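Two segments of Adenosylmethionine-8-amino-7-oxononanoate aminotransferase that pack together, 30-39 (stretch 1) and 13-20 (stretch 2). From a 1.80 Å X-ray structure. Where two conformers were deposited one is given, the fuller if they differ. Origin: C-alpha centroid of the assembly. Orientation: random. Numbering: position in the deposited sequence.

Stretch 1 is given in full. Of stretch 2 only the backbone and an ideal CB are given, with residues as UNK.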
# COMPACT_ATOMS: atom_id res chain seq x y z
N GLU A 30 -16.24 20.56 5.46
CA GLU A 30 -15.60 21.50 6.36
C GLU A 30 -14.27 21.96 5.82
O GLU A 30 -13.91 23.12 5.98
CB GLU A 30 -15.47 20.89 7.75
CG GLU A 30 -16.86 20.85 8.31
CD GLU A 30 -16.92 20.59 9.79
OE1 GLU A 30 -15.83 20.44 10.41
OE2 GLU A 30 -18.07 20.55 10.30
N TYR A 31 -13.53 21.05 5.20
CA TYR A 31 -12.25 21.40 4.63
C TYR A 31 -12.45 22.48 3.55
O TYR A 31 -11.68 23.42 3.44
CB TYR A 31 -11.62 20.09 4.09
CG TYR A 31 -10.20 20.25 3.59
CD1 TYR A 31 -9.13 20.14 4.46
CD2 TYR A 31 -9.94 20.49 2.24
CE1 TYR A 31 -7.82 20.26 4.02
CE2 TYR A 31 -8.63 20.70 1.80
CZ TYR A 31 -7.57 20.54 2.69
OH TYR A 31 -6.28 20.75 2.26
N ARG A 32 -13.50 22.34 2.76
CA ARG A 32 -13.74 23.29 1.69
C ARG A 32 -14.11 24.68 2.22
O ARG A 32 -13.97 25.65 1.49
CB ARG A 32 -14.86 22.85 0.77
CG ARG A 32 -14.40 21.77 -0.19
CD ARG A 32 -15.69 21.06 -0.54
NE ARG A 32 -15.37 20.63 -1.88
CZ ARG A 32 -16.23 20.11 -2.74
NH1 ARG A 32 -17.51 20.00 -2.43
NH2 ARG A 32 -15.77 19.74 -3.92
N GLU A 33 -14.55 24.76 3.48
CA GLU A 33 -14.93 26.05 4.05
C GLU A 33 -13.72 26.73 4.69
O GLU A 33 -13.77 27.93 4.90
CB GLU A 33 -16.03 25.91 5.09
CG GLU A 33 -17.38 25.77 4.44
CD GLU A 33 -18.44 25.18 5.35
OE1 GLU A 33 -18.12 24.78 6.53
OE2 GLU A 33 -19.59 25.09 4.88
N SER A 34 -12.68 25.97 5.04
CA SER A 34 -11.63 26.57 5.86
C SER A 34 -10.41 26.99 5.03
O SER A 34 -10.29 26.68 3.83
CB SER A 34 -11.28 25.70 7.05
OG SER A 34 -11.04 24.36 6.62
N LYS A 35 -9.51 27.71 5.71
CA LYS A 35 -8.20 28.04 5.16
C LYS A 35 -7.24 26.96 5.66
O LYS A 35 -7.02 26.85 6.86
CB LYS A 35 -7.72 29.44 5.61
CG LYS A 35 -6.34 29.84 5.08
CD LYS A 35 -6.16 29.74 3.53
CE LYS A 35 -4.74 29.94 3.01
NZ LYS A 35 -3.90 28.70 2.98
N ASN A 36 -6.71 26.15 4.73
CA ASN A 36 -5.97 24.95 5.10
C ASN A 36 -4.50 25.15 4.79
O ASN A 36 -4.14 25.85 3.86
CB ASN A 36 -6.49 23.71 4.34
CG ASN A 36 -8.00 23.58 4.49
OD1 ASN A 36 -8.47 23.52 5.61
ND2 ASN A 36 -8.76 23.65 3.41
N LEU A 37 -3.62 24.49 5.55
CA LEU A 37 -2.18 24.59 5.33
C LEU A 37 -1.89 23.84 4.04
O LEU A 37 -2.33 22.69 3.92
CB LEU A 37 -1.56 23.83 6.51
CG LEU A 37 -0.19 24.19 7.03
CD1 LEU A 37 -0.10 25.65 7.44
CD2 LEU A 37 0.06 23.31 8.24
N ILE A 38 -1.20 24.53 3.10
CA ILE A 38 -0.73 23.92 1.86
C ILE A 38 0.79 24.01 1.88
O ILE A 38 1.36 25.09 1.87
CB ILE A 38 -1.34 24.53 0.57
CG1 ILE A 38 -2.87 24.46 0.56
CG2 ILE A 38 -0.73 23.86 -0.67
CD1 ILE A 38 -3.41 23.06 0.72
N ILE A 39 1.45 22.86 2.02
CA ILE A 39 2.87 22.86 2.28
C ILE A 39 3.63 22.88 0.95
O ILE A 39 3.27 22.18 0.01
CB ILE A 39 3.26 21.68 3.21
CG1 ILE A 39 2.55 21.78 4.56
CG2 ILE A 39 4.77 21.60 3.34
CD1 ILE A 39 2.70 23.18 5.24
N UNK A 13 -4.35 27.29 -6.38
CA UNK A 13 -3.91 26.08 -5.68
C UNK A 13 -4.96 25.70 -4.64
O UNK A 13 -5.34 24.54 -4.56
CB UNK A 13 -2.54 26.29 -5.02
N UNK A 14 -5.40 26.68 -3.85
CA UNK A 14 -6.40 26.44 -2.80
C UNK A 14 -7.69 25.90 -3.43
O UNK A 14 -8.28 24.93 -2.94
CB UNK A 14 -6.68 27.72 -2.02
N UNK A 15 -8.08 26.50 -4.56
CA UNK A 15 -9.31 26.11 -5.21
C UNK A 15 -9.20 24.69 -5.74
O UNK A 15 -10.13 23.91 -5.58
CB UNK A 15 -9.65 27.08 -6.34
N UNK A 16 -8.08 24.37 -6.40
CA UNK A 16 -7.89 23.07 -7.02
C UNK A 16 -7.82 22.00 -5.93
O UNK A 16 -8.37 20.91 -6.07
CB UNK A 16 -6.63 23.06 -7.88
N UNK A 17 -7.18 22.34 -4.83
CA UNK A 17 -7.10 21.44 -3.70
C UNK A 17 -8.51 21.01 -3.27
O UNK A 17 -8.80 19.82 -3.09
CB UNK A 17 -6.36 22.10 -2.54
N UNK A 18 -9.41 21.99 -3.11
CA UNK A 18 -10.75 21.72 -2.62
C UNK A 18 -11.57 21.09 -3.73
O UNK A 18 -12.54 20.40 -3.46
CB UNK A 18 -11.42 23.00 -2.11
N UNK A 19 -11.30 21.43 -4.99
CA UNK A 19 -12.13 20.96 -6.09
C UNK A 19 -11.84 19.49 -6.44
O UNK A 19 -12.75 18.76 -6.82
CB UNK A 19 -11.91 21.84 -7.32
N UNK A 20 -10.56 19.10 -6.39
CA UNK A 20 -10.17 17.86 -7.09
C UNK A 20 -9.73 16.75 -6.14
O UNK A 20 -9.77 15.58 -6.53
CB UNK A 20 -9.04 18.15 -8.08

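Backbone angles throughout 13-20 are helical, loosest at 20 (phi/psi -114/-23), so the choice at each position rests on where its CA-to-CB bond points.

Position 13 points toward stretch 1, but its ideal CB is 5.3 Å from Ile 38 CG2, a hydrocarbon neighbour with no polar group on offer. Aliphatic residues of several sizes would suit. It is Leu 13; its nearest approach to stretch 1, CD1 to Ile 38 CG2, is 5.2 Å, so it makes no close contact.

Position 14 points sideways, with nothing of stretch 1 within 5.5 Å of the ideal CB. The ammonium of Lys 35 reaches back to this side, so a long acidic or polar chain could meet it. The residue is Glu 14: chi1 m and chi2 t extend it, and OE2 forms a salt bridge with Lys 35 NZ at 3.6 Å. That ammonium also donates to the backbone, Lys 35 NZ to Asn 36 O at 3.0 Å.

Positions 15 and 16 are out of reach, and stretch 1 sets no preference. They are Lys 15 and Trp 16.

Position 17 points toward stretch 1. Its ideal CB lies 4.5 Å from Ile 38 CD1 and 5.0 Å from Tyr 31 OH, leaving room for a short side chain and offering a hydroxyl; Asp or Asn could answer it; a Ser or Thr hydroxyl would fall short. Asp 17 accepts from that hydroxyl, Tyr 31 OH to Asp 17 OD2 at 2.7 Å, near the plane of the ring at its edge. Water 1 donates to Asp 17 OD2 (2.9 Å) and accepts from Asn 36 ND2 (3.1 Å), linking the helix to the loop.

Position 18 has its ideal CB 3.8 Å from Arg 32 CG. The CB points sideways, yet beyond it the carbonyls of Arg 32 and Ser 34 form an acceptor site. A long chain ending in a donor fits best, Lys or perhaps Arg. Lys 18 is nearly extended (m, t, t, t) and has the largest covered area of either stretch, 119 Å². Its NZ donates to Ser 34 O at 2.7 Å and, weakly, to Arg 32 O at 3.2 Å. The backbone is used too: Arg 32 NE donates to Lys 18 O at 3.2 Å.

Position 19 points away, but the Arg 32 guanidinium is near enough to favour an acidic or polar chain. Glu 19 curls back (chi2 p), bringing OE1 to 4.5 Å from Arg 32 NH2, well out of the guanidinium plane: a charge proximity only.

Position 20 points away and is unconstrained by stretch 1. It is Tyr 20.

Stretch 2 (13-20) LEKWDKEY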
# COMPACT_ATOMS: atom_id res chain seq x y z
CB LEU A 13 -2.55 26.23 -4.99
CG LEU A 13 -1.31 26.22 -5.90
CD1 LEU A 13 -0.03 26.49 -5.10
CD2 LEU A 13 -1.20 24.90 -6.69
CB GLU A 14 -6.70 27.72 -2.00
CG GLU A 14 -5.65 27.95 -0.94
CD GLU A 14 -5.42 29.41 -0.57
OE1 GLU A 14 -6.44 30.13 -0.43
OE2 GLU A 14 -4.23 29.82 -0.42
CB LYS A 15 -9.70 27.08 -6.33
CG LYS A 15 -11.03 26.74 -6.99
CD LYS A 15 -10.99 26.43 -8.50
CE LYS A 15 -11.70 27.46 -9.36
NZ LYS A 15 -13.03 27.81 -8.79
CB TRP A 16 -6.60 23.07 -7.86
CG TRP A 16 -6.68 23.86 -9.14
CD1 TRP A 16 -7.80 24.39 -9.74
CD2 TRP A 16 -5.60 24.14 -10.03
NE1 TRP A 16 -7.48 25.02 -10.90
CE2 TRP A 16 -6.14 24.87 -11.12
CE3 TRP A 16 -4.22 23.87 -10.00
CZ2 TRP A 16 -5.34 25.30 -12.16
CZ3 TRP A 16 -3.43 24.30 -11.05
CH2 TRP A 16 -3.99 25.00 -12.12
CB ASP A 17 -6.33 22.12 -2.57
CG ASP A 17 -6.00 21.22 -1.39
OD1 ASP A 17 -5.73 19.96 -1.63
OD2 ASP A 17 -6.04 21.76 -0.24
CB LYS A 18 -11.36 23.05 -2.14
CG LYS A 18 -10.79 23.57 -0.82
CD LYS A 18 -11.10 25.08 -0.57
CE LYS A 18 -10.50 25.52 0.76
NZ LYS A 18 -10.99 26.86 1.22
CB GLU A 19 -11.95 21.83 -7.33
CG GLU A 19 -12.69 21.40 -8.58
CD GLU A 19 -14.18 21.17 -8.40
OE1 GLU A 19 -14.80 21.99 -7.69
OE2 GLU A 19 -14.71 20.14 -8.91
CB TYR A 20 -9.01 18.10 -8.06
CG TYR A 20 -9.38 19.03 -9.17
CD1 TYR A 20 -10.33 18.68 -10.10
CD2 TYR A 20 -8.74 20.28 -9.30
CE1 TYR A 20 -10.66 19.53 -11.16
CE2 TYR A 20 -9.07 21.15 -10.34
CZ TYR A 20 -10.05 20.78 -11.25
OH TYR A 20 -10.39 21.64 -12.26
O HOH W 1 -7.29 24.15 0.70
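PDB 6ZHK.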